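Local coordinates for protein mosquitocidal toxin (Bacillus sphaericus, PDB 2CB4) that probably transfers ADP-ribose from NAD to target proteins, this chain being the catalytic domain of a larger insecticidal toxin that kills mosquito larvae, at residues A[20-25]-A[61-66]. The protein carries 1 engineered substitution. Sequence-based numbering, arbitrary orientation.
Sequences DNTWIQ and QTIDSN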
ATOM      1  N   ASP A  20      13.231   9.276  44.180  1.00 57.76           N
ATOM      2  CA  ASP A  20      13.613   9.905  42.912  1.00 55.16           C
ATOM      3  C   ASP A  20      13.625   8.836  41.802  1.00 53.38           C
ATOM      4  O   ASP A  20      13.394   7.643  42.057  1.00 51.88           O
ATOM      5  CB  ASP A  20      14.982  10.581  43.029  1.00 56.46           C
ATOM      6  CG  ASP A  20      16.037   9.647  43.563  1.00 68.45           C
ATOM      7  OD1 ASP A  20      15.939   8.426  43.295  1.00 68.62           O
ATOM      8  OD2 ASP A  20      16.958  10.123  44.262  1.00 77.74           O
ATOM      9  N   ASN A  21      13.913   9.277  40.580  1.00 45.94           N
ATOM     10  CA  ASN A  21      13.935   8.397  39.426  1.00 43.56           C
ATOM     11  C   ASN A  21      15.291   7.751  39.127  1.00 43.82           C
ATOM     12  O   ASN A  21      15.514   7.280  38.033  1.00 43.61           O
ATOM     13  CB  ASN A  21      13.397   9.127  38.203  1.00 39.54           C
ATOM     14  CG  ASN A  21      14.342  10.187  37.702  1.00 49.03           C
ATOM     15  OD1 ASN A  21      15.370  10.482  38.342  1.00 38.45           O
ATOM     16  ND2 ASN A  21      14.017  10.763  36.547  1.00 37.32           N
ATOM     17  N   THR A  22      16.183   7.715  40.106  1.00 38.12           N
ATOM     18  CA  THR A  22      17.503   7.115  39.921  1.00 36.41           C
ATOM     19  C   THR A  22      17.446   5.717  39.337  1.00 39.76           C
ATOM     20  O   THR A  22      18.287   5.345  38.513  1.00 39.99           O
ATOM     21  CB  THR A  22      18.298   7.066  41.245  1.00 36.36           C
ATOM     22  OG1 THR A  22      18.453   8.395  41.737  1.00 41.21           O
ATOM     23  CG2 THR A  22      19.670   6.485  41.046  1.00 30.87           C
ATOM     24  N   TRP A  23      16.466   4.940  39.778  1.00 34.95           N
ATOM     25  CA  TRP A  23      16.325   3.552  39.347  1.00 33.50           C
ATOM     26  C   TRP A  23      16.184   3.360  37.829  1.00 37.45           C
ATOM     27  O   TRP A  23      16.590   2.308  37.283  1.00 36.68           O
ATOM     28  CB  TRP A  23      15.203   2.844  40.120  1.00 31.41           C
ATOM     29  CG  TRP A  23      13.819   3.400  39.854  1.00 31.74           C
ATOM     30  CD1 TRP A  23      13.396   4.667  40.079  1.00 34.37           C
ATOM     31  CD2 TRP A  23      12.683   2.681  39.324  1.00 31.50           C
ATOM     32  NE1 TRP A  23      12.076   4.799  39.698  1.00 33.56           N
ATOM     33  CE2 TRP A  23      11.618   3.595  39.242  1.00 34.81           C
ATOM     34  CE3 TRP A  23      12.477   1.356  38.904  1.00 32.90           C
ATOM     35  CZ2 TRP A  23      10.359   3.238  38.738  1.00 34.43           C
ATOM     36  CZ3 TRP A  23      11.214   0.994  38.432  1.00 34.37           C
ATOM     37  CH2 TRP A  23      10.173   1.933  38.363  1.00 35.05           C
ATOM     38  N   ILE A  24      15.627   4.376  37.161  1.00 32.24           N
ATOM     39  CA  ILE A  24      15.442   4.356  35.709  1.00 31.52           C
ATOM     40  C   ILE A  24      16.246   5.451  34.981  1.00 34.66           C
ATOM     41  O   ILE A  24      15.952   5.783  33.843  1.00 34.00           O
ATOM     42  CB  ILE A  24      13.961   4.482  35.292  1.00 33.81           C
ATOM     43  CG1 ILE A  24      13.321   5.696  35.961  1.00 33.55           C
ATOM     44  CG2 ILE A  24      13.200   3.207  35.625  1.00 34.02           C
ATOM     45  CD1 ILE A  24      11.841   5.829  35.617  1.00 36.36           C
ATOM     46  N   GLN A  25      17.262   6.000  35.630  1.00 30.68           N
ATOM     47  CA  GLN A  25      18.048   7.053  34.993  1.00 30.80           C
ATOM     48  C   GLN A  25      18.918   6.626  33.790  1.00 34.01           C
ATOM     49  O   GLN A  25      19.353   7.480  33.006  1.00 33.86           O
ATOM     50  CB  GLN A  25      18.908   7.793  36.033  1.00 31.80           C
ATOM     51  CG  GLN A  25      18.264   9.080  36.491  1.00 37.95           C
ATOM     52  CD  GLN A  25      19.004   9.755  37.628  1.00 52.33           C
ATOM     53  OE1 GLN A  25      20.221   9.619  37.776  1.00 50.36           O
ATOM     54  NE2 GLN A  25      18.267  10.507  38.442  1.00 42.31           N
ATOM     55  N   GLN A  61      23.783   3.109  45.838  1.00 45.71           N
ATOM     56  CA  GLN A  61      25.133   3.621  45.606  1.00 47.68           C
ATOM     57  C   GLN A  61      25.584   3.397  44.179  1.00 52.58           C
ATOM     58  O   GLN A  61      26.751   3.101  43.925  1.00 50.40           O
ATOM     59  CB  GLN A  61      26.121   2.964  46.562  1.00 49.48           C
ATOM     60  CG  GLN A  61      25.886   3.402  48.013  1.00 67.76           C
ATOM     61  CD  GLN A  61      26.464   2.428  49.006  1.00 90.87           C
ATOM     62  OE1 GLN A  61      26.657   1.262  48.673  1.00 88.50           O
ATOM     63  NE2 GLN A  61      26.729   2.909  50.189  1.00 83.20           N
ATOM     64  N   THR A  62      24.646   3.524  43.253  1.00 51.39           N
ATOM     65  CA  THR A  62      25.001   3.342  41.862  1.00 51.09           C
ATOM     66  C   THR A  62      25.576   4.674  41.409  1.00 57.81           C
ATOM     67  O   THR A  62      26.291   4.755  40.410  1.00 56.48           O
ATOM     68  CB  THR A  62      23.828   2.847  40.996  1.00 37.18           C
ATOM     69  OG1 THR A  62      22.801   3.854  40.890  1.00 33.59           O
ATOM     70  CG2 THR A  62      23.299   1.566  41.528  1.00 26.52           C
ATOM     71  N   ILE A  63      25.298   5.681  42.228  1.00 56.49           N
ATOM     72  CA  ILE A  63      25.775   7.030  42.031  1.00 56.92           C
ATOM     73  C   ILE A  63      26.592   7.553  43.236  1.00 64.70           C
ATOM     74  O   ILE A  63      26.161   7.388  44.393  1.00 62.88           O
ATOM     75  CB  ILE A  63      24.624   7.945  41.883  1.00 58.46           C
ATOM     76  CG1 ILE A  63      24.345   8.125  40.392  1.00 56.53           C
ATOM     77  CG2 ILE A  63      24.984   9.224  42.584  1.00 60.15           C
ATOM     78  CD1 ILE A  63      22.973   8.421  40.115  1.00 55.19           C
ATOM     79  N   ASP A  64      27.743   8.196  42.956  1.00 66.69           N
ATOM     80  CA  ASP A  64      28.596   8.786  44.022  1.00 68.65           C
ATOM     81  C   ASP A  64      27.865  10.041  44.521  1.00 73.59           C
ATOM     82  O   ASP A  64      27.392  10.870  43.747  1.00 71.11           O
ATOM     83  CB  ASP A  64      30.053   9.121  43.536  1.00 71.73           C
ATOM     84  CG  ASP A  64      31.082   9.364  44.724  1.00 87.73           C
ATOM     85  OD1 ASP A  64      30.725   9.983  45.750  1.00 89.29           O
ATOM     86  OD2 ASP A  64      32.274   8.992  44.580  1.00 91.28           O
ATOM     87  N   SER A  65      27.678  10.100  45.827  1.00 74.62           N
ATOM     88  CA  SER A  65      26.966  11.189  46.518  1.00 76.11           C
ATOM     89  C   SER A  65      27.810  12.505  46.467  1.00 82.50           C
ATOM     90  O   SER A  65      27.257  13.623  46.344  1.00 81.59           O
ATOM     91  CB  SER A  65      26.762  10.775  47.992  1.00 80.06           C
ATOM     92  OG  SER A  65      27.839   9.927  48.442  1.00 86.93           O
ATOM     93  N   ASN A  66      29.147  12.309  46.472  1.00 80.63           N
ATOM     94  CA  ASN A  66      30.185  13.376  46.453  1.00 80.64           C
ATOM     95  C   ASN A  66      30.431  14.039  45.085  1.00 84.14           C
ATOM     96  O   ASN A  66      30.827  15.226  45.017  1.00 85.66           O
ATOM     97  CB  ASN A  66      31.511  12.816  47.017  1.00 80.13           C
ATOM     98  CG  ASN A  66      31.404  12.426  48.463  1.00105.49           C
ATOM     99  OD1 ASN A  66      31.242  13.281  49.348  1.00100.62           O
ATOM    100  ND2 ASN A  66      31.531  11.119  48.737  1.00 94.27           N
TER
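Gln25, whose OE1 lies 3.8 Å from CD1 of Ile63, is steadied by a hydrogen bond from its NE2 to OD1 of Asn21, 2.9 Å long. That bond is nearly straight, 167° at the hydrogen, and Asn21 OD1 lies almost in the amide plane of Gln25. It helps to fix the rotation of the Gln25 amide and to present OE1 to the isoleucine methyl, a polar-to-apolar touch rather than a bond. The two side chains meet at about a right angle.

From Thr22 the same methyl receives CG2, 3.9 Å away. Thr22 carries CG2 anti to its backbone N (OG1 chi1 -59°), which sends the methyl out to Ile63 and keeps OG1 beside the backbone N. There OG1 makes a weak bond to Asp20 OD1, and Thr22 N donates to that oxygen over 3.3 Å from above the carboxylate plane, closing an Asx turn. CG2 also passes OG1 of Thr62 at 4.1 Å; this hydroxyl is engaged by the backbone N of Gly160. No hydrogen bond links the two segments, so the small contact, 102 Å² in all, rests on van der Waals touches, two at the CD1 of Ile63 and one between the two threonines.

The contact joins a short 3-10 turn in the loop before helix 36-44 to the loop between that helix and strand 78-82. Behind it, Trp23 packs on Leu39 and Tyr40 of helix 36-44 and, with Ile24, on Pro184 of strand 180-184.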